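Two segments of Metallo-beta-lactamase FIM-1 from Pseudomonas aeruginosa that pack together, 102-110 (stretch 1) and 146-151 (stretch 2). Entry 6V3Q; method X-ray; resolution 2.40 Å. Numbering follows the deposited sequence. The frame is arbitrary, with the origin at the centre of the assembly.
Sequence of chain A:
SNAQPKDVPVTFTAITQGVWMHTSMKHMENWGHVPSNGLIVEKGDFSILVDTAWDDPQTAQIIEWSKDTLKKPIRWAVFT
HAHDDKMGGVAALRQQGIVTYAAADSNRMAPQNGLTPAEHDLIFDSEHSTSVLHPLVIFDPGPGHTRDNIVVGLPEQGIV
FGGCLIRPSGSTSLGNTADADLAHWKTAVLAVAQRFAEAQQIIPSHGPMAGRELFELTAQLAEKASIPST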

# COMPACT_ATOMS: atom_id res chain seq x y z
N ALA A 102 -18.65 20.30 -8.25
CA ALA A 102 -18.91 19.09 -7.48
C ALA A 102 -20.39 19.05 -7.15
O ALA A 102 -21.10 20.05 -7.26
CB ALA A 102 -18.07 19.04 -6.20
N ALA A 103 -20.86 17.86 -6.76
CA ALA A 103 -22.23 17.72 -6.30
C ALA A 103 -22.47 18.61 -5.09
O ALA A 103 -21.57 18.85 -4.29
CB ALA A 103 -22.52 16.26 -5.94
N ALA A 104 -23.70 19.13 -4.98
CA ALA A 104 -24.02 20.03 -3.88
C ALA A 104 -23.72 19.37 -2.54
O ALA A 104 -23.19 20.01 -1.62
CB ALA A 104 -25.49 20.46 -3.95
N ASP A 105 -24.03 18.08 -2.43
CA ASP A 105 -23.74 17.35 -1.20
C ASP A 105 -22.24 17.23 -0.96
O ASP A 105 -21.78 17.27 0.19
CB ASP A 105 -24.38 15.97 -1.25
CG ASP A 105 -24.53 15.35 0.12
OD1 ASP A 105 -24.44 16.10 1.12
OD2 ASP A 105 -24.75 14.13 0.20
N SER A 106 -21.45 17.09 -2.03
CA SER A 106 -20.00 16.99 -1.87
C SER A 106 -19.41 18.30 -1.37
O SER A 106 -18.46 18.30 -0.59
CB SER A 106 -19.35 16.58 -3.19
OG SER A 106 -19.73 15.26 -3.57
N ASN A 107 -19.97 19.43 -1.81
CA ASN A 107 -19.47 20.72 -1.37
C ASN A 107 -19.87 21.03 0.06
O ASN A 107 -19.16 21.76 0.76
CB ASN A 107 -19.97 21.82 -2.31
CG ASN A 107 -19.21 21.86 -3.61
OD1 ASN A 107 -18.07 21.40 -3.68
ND2 ASN A 107 -19.83 22.40 -4.66
N ARG A 108 -21.00 20.48 0.52
CA ARG A 108 -21.45 20.75 1.88
C ARG A 108 -20.63 20.00 2.92
O ARG A 108 -20.36 20.52 4.00
CB ARG A 108 -22.93 20.40 2.02
CG ARG A 108 -23.87 21.32 1.25
CD ARG A 108 -25.31 21.01 1.61
NE ARG A 108 -25.62 19.61 1.40
CZ ARG A 108 -26.62 18.96 1.99
NH1 ARG A 108 -27.42 19.60 2.84
NH2 ARG A 108 -26.82 17.68 1.74
N MET A 109 -20.22 18.77 2.61
CA MET A 109 -19.51 17.92 3.56
C MET A 109 -18.00 17.94 3.37
O MET A 109 -17.30 17.19 4.06
CB MET A 109 -20.03 16.48 3.48
CG MET A 109 -19.65 15.76 2.20
SD MET A 109 -20.18 14.03 2.20
CE MET A 109 -21.96 14.21 2.27
N ALA A 110 -17.49 18.77 2.47
CA ALA A 110 -16.05 18.88 2.27
C ALA A 110 -15.37 19.59 3.45
O ALA A 110 -14.30 19.14 3.88
CB ALA A 110 -15.74 19.61 0.96
N THR A 146 -20.34 6.59 -0.99
CA THR A 146 -20.73 7.66 -0.10
C THR A 146 -22.11 8.14 -0.51
O THR A 146 -22.65 7.73 -1.54
CB THR A 146 -19.73 8.83 -0.12
OG1 THR A 146 -19.64 9.36 -1.44
CG2 THR A 146 -18.35 8.37 0.33
N ARG A 147 -22.69 9.02 0.31
CA ARG A 147 -24.00 9.57 -0.01
C ARG A 147 -23.95 10.46 -1.24
O ARG A 147 -24.96 10.62 -1.94
CB ARG A 147 -24.55 10.36 1.19
CG ARG A 147 -26.07 10.46 1.23
CD ARG A 147 -26.56 11.64 2.06
NE ARG A 147 -25.84 11.81 3.32
CZ ARG A 147 -25.19 12.92 3.66
NH1 ARG A 147 -25.17 13.96 2.85
NH2 ARG A 147 -24.56 12.99 4.83
N ASP A 148 -22.79 11.03 -1.53
CA ASP A 148 -22.67 12.09 -2.52
C ASP A 148 -21.96 11.67 -3.80
O ASP A 148 -21.76 12.52 -4.68
CB ASP A 148 -21.92 13.29 -1.92
CG ASP A 148 -20.53 12.91 -1.43
OD1 ASP A 148 -20.42 11.94 -0.66
OD2 ASP A 148 -19.56 13.57 -1.84
N ASN A 149 -21.58 10.40 -3.94
CA ASN A 149 -20.75 10.00 -5.08
C ASN A 149 -21.50 10.18 -6.39
O ASN A 149 -22.70 9.89 -6.49
CB ASN A 149 -20.27 8.56 -4.93
CG ASN A 149 -21.39 7.56 -4.67
OD1 ASN A 149 -21.14 6.46 -4.18
ND2 ASN A 149 -22.62 7.92 -5.00
N ILE A 150 -20.79 10.66 -7.40
CA ILE A 150 -21.29 10.78 -8.76
C ILE A 150 -20.28 10.11 -9.69
O ILE A 150 -19.15 9.82 -9.31
CB ILE A 150 -21.52 12.25 -9.18
CG1 ILE A 150 -20.21 13.03 -9.11
CG2 ILE A 150 -22.57 12.90 -8.28
CD1 ILE A 150 -20.32 14.46 -9.60
N VAL A 151 -20.71 9.87 -10.94
CA VAL A 151 -19.85 9.25 -11.94
C VAL A 151 -19.77 10.16 -13.16
O VAL A 151 -20.58 11.06 -13.36
CB VAL A 151 -20.34 7.85 -12.34
CG1 VAL A 151 -20.51 6.97 -11.10
CG2 VAL A 151 -21.64 7.94 -13.13

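Two carboxylates, one from each stretch, anchor the contact between the short helix 104-108 and the irregular segment 146-151. The shortest link runs from Ser106 OG, the donor, to Asp148 OD2 at 2.4 Å, a very short hydrogen bond between two buried residues. Ser106 reaches it with chi1 in the m well although its CA-to-CB bond points sideways; Asp148, with chi1 in p, points toward the helix. The small serine side chain puts its hydroxyl close to the helix backbone, so the carboxylate can come up near the helix itself. Asp148 does not depend on this one partner: Asp148 OD1 accepts a hydrogen bond from Thr146 OG1 at 2.8 Å within its own stretch, and OD2 is also bonded elsewhere in the structure. A buried carboxylate thus has hydrogen-bonding partners for both oxygens.

The second polar link is the salt bridge between Asp105 OD2 and Arg147 NH1, 2.7 Å apart. The distance is short, but the N-H...O angle of 123° is far from linear, and the hydrogen bond within it is therefore weak. Asp105, chi1 t, points toward stretch 2, and its carboxylate meets two arginines: Arg147 NH1 lies near both oxygens, with its weak hydrogen bond to OD2, and Arg108 NH2 donates to Asp105 OD1 at 2.9 Å, a salt bridge inside stretch 1. This shared carboxylate helps offset the proximity of the like charges, Arg108 NH2 and Arg147 NH1, which lie 4.2 Å apart. Both arginines are exposed, and their long side chains carry the guanidinium groups to the aspartate.

Around these links the packing is modest, as the 343 Å² buried over both sides indicates. Asp148 contributes most, 91 Å², and Asp148 CA lies 5.5 Å from Asp105 CA, the nearest CA pair across the stretches. Met109 points toward stretch 2 and folds its flexible side chain (p, t, p) over the polar groups: Met109 CE lies 3.3 Å from Arg147 NH1, and Met109 SD is 3.6 Å from Asp148 OD1. Ala103 occupies the N-cap position, and Ala103 O accepts a hydrogen bond from Asn107 N at 3.0 Å. The methyl of Ala103 points toward stretch 2: Ala103 CB lies 4.1 Å from Ile150 CG2, a small apolar contact between two buried side chains, and Ala103 CB is also 4.0 Å from the carbonyl Asp148 O. Ala104 and Asn107 point away and leave the contact to their neighbours.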